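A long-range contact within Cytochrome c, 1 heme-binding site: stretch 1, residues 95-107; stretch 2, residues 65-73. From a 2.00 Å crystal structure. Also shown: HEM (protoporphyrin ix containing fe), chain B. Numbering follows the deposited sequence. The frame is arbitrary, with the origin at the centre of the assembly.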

ATOM      1  N   ARG A  95      13.331   5.012   5.084  1.00 28.46           N
ATOM      2  CA  ARG A  95      11.951   4.608   5.324  1.00 28.47           C
ATOM      3  C   ARG A  95      11.083   5.851   5.421  1.00 28.72           C
ATOM      4  O   ARG A  95      10.037   5.931   4.805  1.00 23.58           O
ATOM      5  CB  ARG A  95      11.831   3.739   6.580  1.00 27.25           C
ATOM      6  CG  ARG A  95      12.366   2.313   6.376  1.00 29.08           C
ATOM      7  CD  ARG A  95      12.158   1.420   7.565  1.00 31.56           C
ATOM      8  NE  ARG A  95      13.119   1.699   8.638  1.00 34.94           N
ATOM      9  CZ  ARG A  95      14.256   1.038   8.853  1.00 36.22           C
ATOM     10  NH1 ARG A  95      14.636   0.036   8.070  1.00 32.07           N
ATOM     11  NH2 ARG A  95      15.034   1.416   9.864  1.00 36.57           N
ATOM     12  N   GLN A  96      11.537   6.822   6.197  1.00 28.40           N
ATOM     13  CA  GLN A  96      10.841   8.091   6.305  1.00 28.88           C
ATOM     14  C   GLN A  96      10.695   8.827   4.966  1.00 27.70           C
ATOM     15  O   GLN A  96       9.632   9.386   4.679  1.00 30.10           O
ATOM     16  CB  GLN A  96      11.540   8.968   7.354  1.00 31.83           C
ATOM     17  CG  GLN A  96      11.222   8.544   8.786  1.00 31.54           C
ATOM     18  CD  GLN A  96       9.762   8.734   9.142  1.00 32.69           C
ATOM     19  OE1 GLN A  96       9.222   9.817   8.988  1.00 36.89           O
ATOM     20  NE2 GLN A  96       9.105   7.667   9.568  1.00 29.33           N
ATOM     21  N   ARG A  97      11.737   8.848   4.145  1.00 29.09           N
ATOM     22  CA  ARG A  97      11.643   9.563   2.869  1.00 28.66           C
ATOM     23  C   ARG A  97      10.583   8.906   1.994  1.00 27.62           C
ATOM     24  O   ARG A  97       9.705   9.570   1.449  1.00 27.70           O
ATOM     25  CB  ARG A  97      12.979   9.576   2.115  1.00 33.06           C
ATOM     26  CG  ARG A  97      14.051  10.453   2.725  1.00 35.87           C
ATOM     27  CD  ARG A  97      15.151  10.751   1.725  1.00 36.00           C
ATOM     28  NE  ARG A  97      15.856   9.541   1.326  1.00 37.63           N
ATOM     29  CZ  ARG A  97      16.944   9.051   1.922  1.00 37.80           C
ATOM     30  NH1 ARG A  97      17.495   9.669   2.972  1.00 39.69           N
ATOM     31  NH2 ARG A  97      17.497   7.935   1.456  1.00 36.74           N
ATOM     32  N   ASN A  98      10.632   7.585   1.903  1.00 28.51           N
ATOM     33  CA  ASN A  98       9.678   6.883   1.053  1.00 26.56           C
ATOM     34  C   ASN A  98       8.257   6.903   1.604  1.00 27.79           C
ATOM     35  O   ASN A  98       7.285   6.979   0.834  1.00 25.06           O
ATOM     36  CB  ASN A  98      10.167   5.459   0.755  1.00 24.96           C
ATOM     37  CG  ASN A  98      11.314   5.458  -0.262  1.00 25.93           C
ATOM     38  OD1 ASN A  98      11.384   6.331  -1.132  1.00 21.56           O
ATOM     39  ND2 ASN A  98      12.218   4.491  -0.144  1.00 26.52           N
ATOM     40  N   LEU A  99       8.129   6.857   2.927  1.00 26.56           N
ATOM     41  CA  LEU A  99       6.826   6.972   3.531  1.00 24.26           C
ATOM     42  C   LEU A  99       6.233   8.317   3.189  1.00 27.49           C
ATOM     43  O   LEU A  99       5.016   8.440   3.054  1.00 26.55           O
ATOM     44  CB  LEU A  99       6.903   6.815   5.044  1.00 28.64           C
ATOM     45  CG  LEU A  99       5.581   7.034   5.788  1.00 32.82           C
ATOM     46  CD1 LEU A  99       4.460   6.102   5.262  1.00 30.83           C
ATOM     47  CD2 LEU A  99       5.787   6.851   7.281  1.00 27.93           C
ATOM     48  N   ALA A 100       7.090   9.325   3.057  1.00 25.53           N
ATOM     49  CA  ALA A 100       6.608  10.669   2.830  1.00 25.42           C
ATOM     50  C   ALA A 100       6.046  10.786   1.410  1.00 26.48           C
ATOM     51  O   ALA A 100       5.092  11.513   1.196  1.00 24.22           O
ATOM     52  CB  ALA A 100       7.717  11.700   3.093  1.00 27.71           C
ATOM     53  N   VAL A 101       6.620  10.032   0.471  1.00 24.99           N
ATOM     54  CA  VAL A 101       6.147   9.992  -0.910  1.00 23.66           C
ATOM     55  C   VAL A 101       4.775   9.313  -0.979  1.00 24.31           C
ATOM     56  O   VAL A 101       3.874   9.792  -1.680  1.00 26.13           O
ATOM     57  CB  VAL A 101       7.170   9.270  -1.826  1.00 26.26           C
ATOM     58  CG1 VAL A 101       6.705   9.211  -3.271  1.00 24.41           C
ATOM     59  CG2 VAL A 101       8.563   9.948  -1.753  1.00 28.14           C
ATOM     60  N   PHE A 102       4.589   8.227  -0.238  1.00 22.01           N
ATOM     61  CA  PHE A 102       3.285   7.569  -0.222  1.00 24.92           C
ATOM     62  C   PHE A 102       2.196   8.444   0.417  1.00 22.59           C
ATOM     63  O   PHE A 102       1.057   8.425  -0.034  1.00 27.33           O
ATOM     64  CB  PHE A 102       3.331   6.213   0.491  1.00 24.89           C
ATOM     65  CG  PHE A 102       3.810   5.074  -0.366  1.00 23.51           C
ATOM     66  CD1 PHE A 102       5.169   4.792  -0.464  1.00 24.09           C
ATOM     67  CD2 PHE A 102       2.918   4.265  -1.034  1.00 21.24           C
ATOM     68  CE1 PHE A 102       5.618   3.736  -1.226  1.00 25.88           C
ATOM     69  CE2 PHE A 102       3.343   3.202  -1.799  1.00 23.17           C
ATOM     70  CZ  PHE A 102       4.703   2.935  -1.902  1.00 26.38           C
ATOM     71  N   LYS A 103       2.523   9.208   1.458  1.00 25.56           N
ATOM     72  CA  LYS A 103       1.489  10.059   2.094  1.00 27.18           C
ATOM     73  C   LYS A 103       1.038  11.182   1.146  1.00 27.21           C
ATOM     74  O   LYS A 103      -0.146  11.567   1.104  1.00 27.17           O
ATOM     75  CB  LYS A 103       1.970  10.641   3.418  1.00 28.00           C
ATOM     76  CG  LYS A 103       2.339   9.597   4.484  1.00 30.04           C
ATOM     77  CD  LYS A 103       2.267  10.171   5.887  1.00 30.76           C
ATOM     78  CE  LYS A 103       2.356   9.093   6.966  1.00 33.21           C
ATOM     79  NZ  LYS A 103       2.545   9.695   8.319  1.00 34.33           N
ATOM     80  N   ALA A 104       1.980  11.705   0.374  1.00 26.45           N
ATOM     81  CA  ALA A 104       1.654  12.735  -0.616  1.00 26.57           C
ATOM     82  C   ALA A 104       0.781  12.172  -1.712  1.00 27.07           C
ATOM     83  O   ALA A 104      -0.128  12.829  -2.204  1.00 30.51           O
ATOM     84  CB  ALA A 104       2.905  13.304  -1.214  1.00 26.68           C
ATOM     85  N   TRP A 105       1.056  10.945  -2.111  1.00 26.19           N
ATOM     86  CA  TRP A 105       0.309  10.352  -3.199  1.00 25.10           C
ATOM     87  C   TRP A 105      -1.117  10.054  -2.749  1.00 24.97           C
ATOM     88  O   TRP A 105      -2.084  10.317  -3.457  1.00 25.46           O
ATOM     89  CB  TRP A 105       0.998   9.066  -3.652  1.00 24.62           C
ATOM     90  CG  TRP A 105       0.244   8.342  -4.722  1.00 23.53           C
ATOM     91  CD1 TRP A 105      -0.096   8.824  -5.943  1.00 23.68           C
ATOM     92  CD2 TRP A 105      -0.262   7.005  -4.661  1.00 25.62           C
ATOM     93  NE1 TRP A 105      -0.800   7.873  -6.651  1.00 24.24           N
ATOM     94  CE2 TRP A 105      -0.903   6.741  -5.890  1.00 23.88           C
ATOM     95  CE3 TRP A 105      -0.228   5.998  -3.691  1.00 24.48           C
ATOM     96  CZ2 TRP A 105      -1.505   5.516  -6.174  1.00 25.57           C
ATOM     97  CZ3 TRP A 105      -0.821   4.781  -3.978  1.00 23.26           C
ATOM     98  CH2 TRP A 105      -1.451   4.553  -5.205  1.00 24.29           C
ATOM     99  N   VAL A 106      -1.246   9.516  -1.556  1.00 23.62           N
ATOM    100  CA  VAL A 106      -2.533   9.041  -1.100  1.00 26.40           C
ATOM    101  C   VAL A 106      -3.476  10.211  -0.848  1.00 27.23           C
ATOM    102  O   VAL A 106      -4.666  10.097  -1.102  1.00 26.73           O
ATOM    103  CB  VAL A 106      -2.395   8.166   0.143  1.00 24.60           C
ATOM    104  CG1 VAL A 106      -3.757   7.876   0.760  1.00 29.50           C
ATOM    105  CG2 VAL A 106      -1.685   6.830  -0.230  1.00 22.61           C
ATOM    106  N   GLY A 107      -2.924  11.335  -0.392  1.00 28.96           N
ATOM    107  CA  GLY A 107      -3.712  12.525  -0.098  1.00 30.69           C
ATOM    108  C   GLY A 107      -3.835  12.694   1.403  1.00 31.36           C
ATOM    109  O   GLY A 107      -3.019  13.377   2.024  1.00 37.15           O
TER
HETATM  110  CHA HEM B 201       0.439  -7.729   2.689  1.00 20.02           C
HETATM  111  CHB HEM B 201       1.838  -3.446   0.944  1.00 16.52           C
HETATM  112  CHC HEM B 201       6.284  -5.275   0.598  1.00 19.56           C
HETATM  113  CHD HEM B 201       4.788  -9.671   1.749  1.00 18.80           C
HETATM  114  C1A HEM B 201       0.477  -6.397   2.328  1.00 18.97           C
HETATM  115  C2A HEM B 201      -0.624  -5.488   2.490  1.00 17.72           C
HETATM  116  C3A HEM B 201      -0.251  -4.301   2.011  1.00 19.71           C
HETATM  117  C4A HEM B 201       1.100  -4.424   1.535  1.00 17.63           C
HETATM  118  CMA HEM B 201      -1.086  -3.017   1.938  1.00 20.25           C
HETATM  119  CAA HEM B 201      -1.973  -5.874   3.120  1.00 20.91           C
HETATM  120  CBA HEM B 201      -3.003  -6.379   2.111  1.00 19.09           C
HETATM  121  CGA HEM B 201      -4.313  -6.559   2.861  1.00 22.62           C
HETATM  122  O1A HEM B 201      -5.057  -5.583   3.091  1.00 21.30           O
HETATM  123  O2A HEM B 201      -4.611  -7.696   3.247  1.00 20.02           O
HETATM  124  C1B HEM B 201       3.180  -3.585   0.688  1.00 18.17           C
HETATM  125  C2B HEM B 201       4.031  -2.534   0.233  1.00 16.63           C
HETATM  126  C3B HEM B 201       5.266  -3.025   0.142  1.00 17.85           C
HETATM  127  C4B HEM B 201       5.215  -4.407   0.550  1.00 20.09           C
HETATM  128  CMB HEM B 201       3.478  -1.148  -0.092  1.00 17.28           C
HETATM  129  CAB HEM B 201       6.550  -2.302  -0.273  1.00 19.30           C
HETATM  130  CBB HEM B 201       6.807  -1.111   0.325  1.00 19.36           C
HETATM  131  C1C HEM B 201       6.244  -6.618   0.837  1.00 19.68           C
HETATM  132  C2C HEM B 201       7.394  -7.483   0.746  1.00 19.79           C
HETATM  133  C3C HEM B 201       6.987  -8.727   1.047  1.00 20.13           C
HETATM  134  C4C HEM B 201       5.579  -8.638   1.376  1.00 18.46           C
HETATM  135  CMC HEM B 201       8.790  -6.996   0.294  1.00 22.76           C
HETATM  136  CAC HEM B 201       7.797 -10.053   1.136  1.00 21.53           C
HETATM  137  CBC HEM B 201       9.084 -10.063   1.550  1.00 23.42           C
HETATM  138  C1D HEM B 201       3.464  -9.554   2.064  1.00 18.99           C
HETATM  139  C2D HEM B 201       2.637 -10.679   2.406  1.00 21.22           C
HETATM  140  C3D HEM B 201       1.266 -10.081   2.699  1.00 20.58           C
HETATM  141  C4D HEM B 201       1.425  -8.656   2.506  1.00 18.00           C
HETATM  142  CMD HEM B 201       3.080 -12.163   2.433  1.00 23.50           C
HETATM  143  CAD HEM B 201      -0.008 -10.827   3.111  1.00 22.38           C
HETATM  144  CBD HEM B 201       0.059 -11.235   4.578  1.00 21.53           C
HETATM  145  CGD HEM B 201      -0.097  -9.988   5.409  1.00 21.33           C
HETATM  146  O1D HEM B 201      -1.168  -9.339   5.421  1.00 22.87           O
HETATM  147  O2D HEM B 201       0.883  -9.632   6.077  1.00 23.80           O
HETATM  148  NA  HEM B 201       1.531  -5.716   1.767  1.00 16.00           N
HETATM  149  NB  HEM B 201       3.930  -4.712   0.893  1.00 17.07           N
HETATM  150  NC  HEM B 201       5.153  -7.354   1.255  1.00 17.77           N
HETATM  151  ND  HEM B 201       2.729  -8.381   2.134  1.00 20.18           N
HETATM  152 FE   HEM B 201       3.357  -6.480   1.444  1.00 18.04          FE
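Stretch 2, residues 65-73: ALMRRLDDG

How do the two backbones run past each other? Residues 95-106 form the last turns of a helix that begins earlier in the chain, and Gly107 leaves the helical conformation with a positive phi of 106°. Stretch 2 starts as a helix at residue 65 and gives way to a loop that carries Asp71, Asp72 and Gly73. The two helices run nearly antiparallel, with a signed crossing angle of -162°, and their axes come no closer than 11.3 Å. That spacing leaves room for large side chains between them. The closest pair of CA atoms is Leu99 CA and Leu70 CA, 7.1 Å apart.

Which side chains fill the space between the helices? The antiparallel course sets the start of stretch 2 against the end of stretch 1. There Leu66, in the t, p rotamer, directs its CD2 into a pocket of three residues: it lies 3.8 Å from Trp105 CZ3, at the edge of the indole, and Leu66 CD2 is also 4.2 Å from both Phe102 CD2 and Val106 CG2. Met67 sets off sideways, but the end of its side chain comes nearer, so that Met67 CE reaches Val106 CG1 at 3.8 Å. These residues are all buried, and their packing is apolar.

What does Leu70 rest against? Leu70 CD1 sits over one face of the Phe102 ring, 3.6 Å from Phe102 CD2; its line to the ring centroid is 14° off the ring normal, a CH-pi contact. On the same residue, Leu99 CD1 packs against the carbonyl oxygen Leu70 O at 3.4 Å, while Leu99 CD1 lies 4.2 Å from Leu70 CB. Leu70 also faces the cofactor, with Leu70 CD2 3.8 Å from the heme methyl CMB; Leu66 CD1 is likewise 3.8 Å from CMB, so the two leucines link the helix packing to the heme.

How is the loop after the helix held to stretch 1? The CA-to-CB bond of Asp72 points toward stretch 1, and its carboxylate accepts a hydrogen bond from Gln96, whose NE2 lies 2.9 Å from Asp72 OD2 with a nearly straight N-H...O angle of 166°. Gln96 leaves its helix sideways, and two m rotamers bring its amide to this carboxylate. Leu99 CD2 packs beside the same oxygen, 3.5 Å from Asp72 OD2. A water adds a second polar link: it donates to Asp71 OD1 at 2.5 Å and to Asp72 OD1 at 2.9 Å, and accepts from Lys103 NZ at 2.9 Å, joining the lysine to both aspartates without direct contact.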

ATOM      1  N   ALA A  65      -5.977   0.131   3.881  1.00 24.78           N
ATOM      2  CA  ALA A  65      -4.975  -0.930   4.106  1.00 21.88           C
ATOM      3  C   ALA A  65      -3.531  -0.496   3.828  1.00 23.58           C
ATOM      4  O   ALA A  65      -2.617  -0.807   4.603  1.00 21.18           O
ATOM      5  CB  ALA A  65      -5.312  -2.195   3.293  1.00 24.78           C
ATOM      6  N   LEU A  66      -3.322   0.223   2.730  1.00 22.48           N
ATOM      7  CA  LEU A  66      -1.985   0.676   2.390  1.00 20.17           C
ATOM      8  C   LEU A  66      -1.486   1.635   3.456  1.00 22.74           C
ATOM      9  O   LEU A  66      -0.294   1.621   3.825  1.00 23.53           O
ATOM     10  CB  LEU A  66      -2.012   1.370   1.037  1.00 23.23           C
ATOM     11  CG  LEU A  66      -0.702   1.918   0.510  1.00 20.19           C
ATOM     12  CD1 LEU A  66       0.271   0.788   0.291  1.00 21.58           C
ATOM     13  CD2 LEU A  66      -0.952   2.679  -0.766  1.00 19.44           C
ATOM     14  N   MET A  67      -2.403   2.470   3.946  1.00 22.11           N
ATOM     15  CA  MET A  67      -2.077   3.428   5.002  1.00 23.45           C
ATOM     16  C   MET A  67      -1.738   2.697   6.307  1.00 22.35           C
ATOM     17  O   MET A  67      -0.710   2.988   6.937  1.00 25.27           O
ATOM     18  CB  MET A  67      -3.198   4.466   5.178  1.00 23.37           C
ATOM     19  CG  MET A  67      -3.450   5.341   3.936  1.00 24.64           C
ATOM     20  SD  MET A  67      -4.373   4.467   2.600  1.00 24.69           S
ATOM     21  CE  MET A  67      -5.931   5.360   2.583  1.00 23.18           C
ATOM     22  N   ARG A  68      -2.547   1.707   6.679  1.00 19.49           N
ATOM     23  CA  ARG A  68      -2.272   0.896   7.865  1.00 22.79           C
ATOM     24  C   ARG A  68      -0.936   0.142   7.785  1.00 23.57           C
ATOM     25  O   ARG A  68      -0.203   0.075   8.766  1.00 24.09           O
ATOM     26  CB  ARG A  68      -3.389  -0.100   8.118  1.00 23.95           C
ATOM     27  CG  ARG A  68      -4.718   0.546   8.545  1.00 24.56           C
ATOM     28  CD  ARG A  68      -5.629  -0.492   9.116  1.00 25.56           C
ATOM     29  NE  ARG A  68      -6.166  -1.358   8.083  1.00 26.68           N
ATOM     30  CZ  ARG A  68      -7.113  -1.003   7.223  1.00 27.28           C
ATOM     31  NH1 ARG A  68      -7.632   0.229   7.264  1.00 29.25           N
ATOM     32  NH2 ARG A  68      -7.536  -1.874   6.316  1.00 25.54           N
ATOM     33  N   ARG A  69      -0.623  -0.439   6.631  1.00 19.79           N
ATOM     34  CA  ARG A  69       0.516  -1.331   6.573  1.00 21.96           C
ATOM     35  C   ARG A  69       1.807  -0.529   6.449  1.00 23.84           C
ATOM     36  O   ARG A  69       2.857  -0.967   6.951  1.00 20.81           O
ATOM     37  CB  ARG A  69       0.381  -2.344   5.448  1.00 23.87           C
ATOM     38  CG  ARG A  69      -0.803  -3.319   5.578  1.00 23.38           C
ATOM     39  CD  ARG A  69      -1.035  -3.814   7.012  1.00 23.28           C
ATOM     40  NE  ARG A  69      -2.028  -4.892   7.076  1.00 19.27           N
ATOM     41  CZ  ARG A  69      -1.782  -6.159   6.756  1.00 20.17           C
ATOM     42  NH1 ARG A  69      -0.577  -6.536   6.322  1.00 23.07           N
ATOM     43  NH2 ARG A  69      -2.742  -7.064   6.845  1.00 22.15           N
ATOM     44  N   LEU A  70       1.742   0.640   5.797  1.00 21.03           N
ATOM     45  CA  LEU A  70       2.929   1.488   5.696  1.00 21.74           C
ATOM     46  C   LEU A  70       3.152   2.457   6.897  1.00 26.10           C
ATOM     47  O   LEU A  70       4.196   3.150   6.968  1.00 23.28           O
ATOM     48  CB  LEU A  70       2.951   2.257   4.378  1.00 22.80           C
ATOM     49  CG  LEU A  70       3.185   1.437   3.101  1.00 20.42           C
ATOM     50  CD1 LEU A  70       3.420   2.384   1.954  1.00 18.98           C
ATOM     51  CD2 LEU A  70       4.339   0.431   3.249  1.00 21.56           C
ATOM     52  N   ASP A  71       2.215   2.491   7.839  1.00 24.68           N
ATOM     53  CA  ASP A  71       2.301   3.466   8.925  1.00 26.03           C
ATOM     54  C   ASP A  71       3.558   3.219   9.771  1.00 27.77           C
ATOM     55  O   ASP A  71       3.887   2.069  10.086  1.00 25.19           O
ATOM     56  CB  ASP A  71       1.067   3.433   9.811  1.00 27.07           C
ATOM     57  CG  ASP A  71       0.929   4.701  10.656  1.00 31.39           C
ATOM     58  OD1 ASP A  71       0.629   5.763  10.082  1.00 29.14           O
ATOM     59  OD2 ASP A  71       1.121   4.623  11.888  1.00 30.84           O
ATOM     60  N   ASP A  72       4.256   4.304  10.119  1.00 27.90           N
ATOM     61  CA  ASP A  72       5.494   4.199  10.917  1.00 29.56           C
ATOM     62  C   ASP A  72       5.199   4.047  12.400  1.00 32.24           C
ATOM     63  O   ASP A  72       6.075   3.659  13.179  1.00 31.70           O
ATOM     64  CB  ASP A  72       6.457   5.373  10.667  1.00 28.62           C
ATOM     65  CG  ASP A  72       5.873   6.740  11.035  1.00 30.71           C
ATOM     66  OD1 ASP A  72       4.870   6.807  11.759  1.00 28.32           O
ATOM     67  OD2 ASP A  72       6.444   7.771  10.586  1.00 29.77           O
ATOM     68  N   GLY A  73       3.962   4.347  12.780  1.00 30.37           N
ATOM     69  CA  GLY A  73       3.504   4.116  14.132  1.00 36.84           C
ATOM     70  C   GLY A  73       3.669   5.289  15.093  1.00 37.43           C
ATOM     71  O   GLY A  73       3.849   5.073  16.282  1.00 38.04           O
TER
HETATM   72  O   HOH W   1       2.592   7.268   9.964  1.00 29.66           O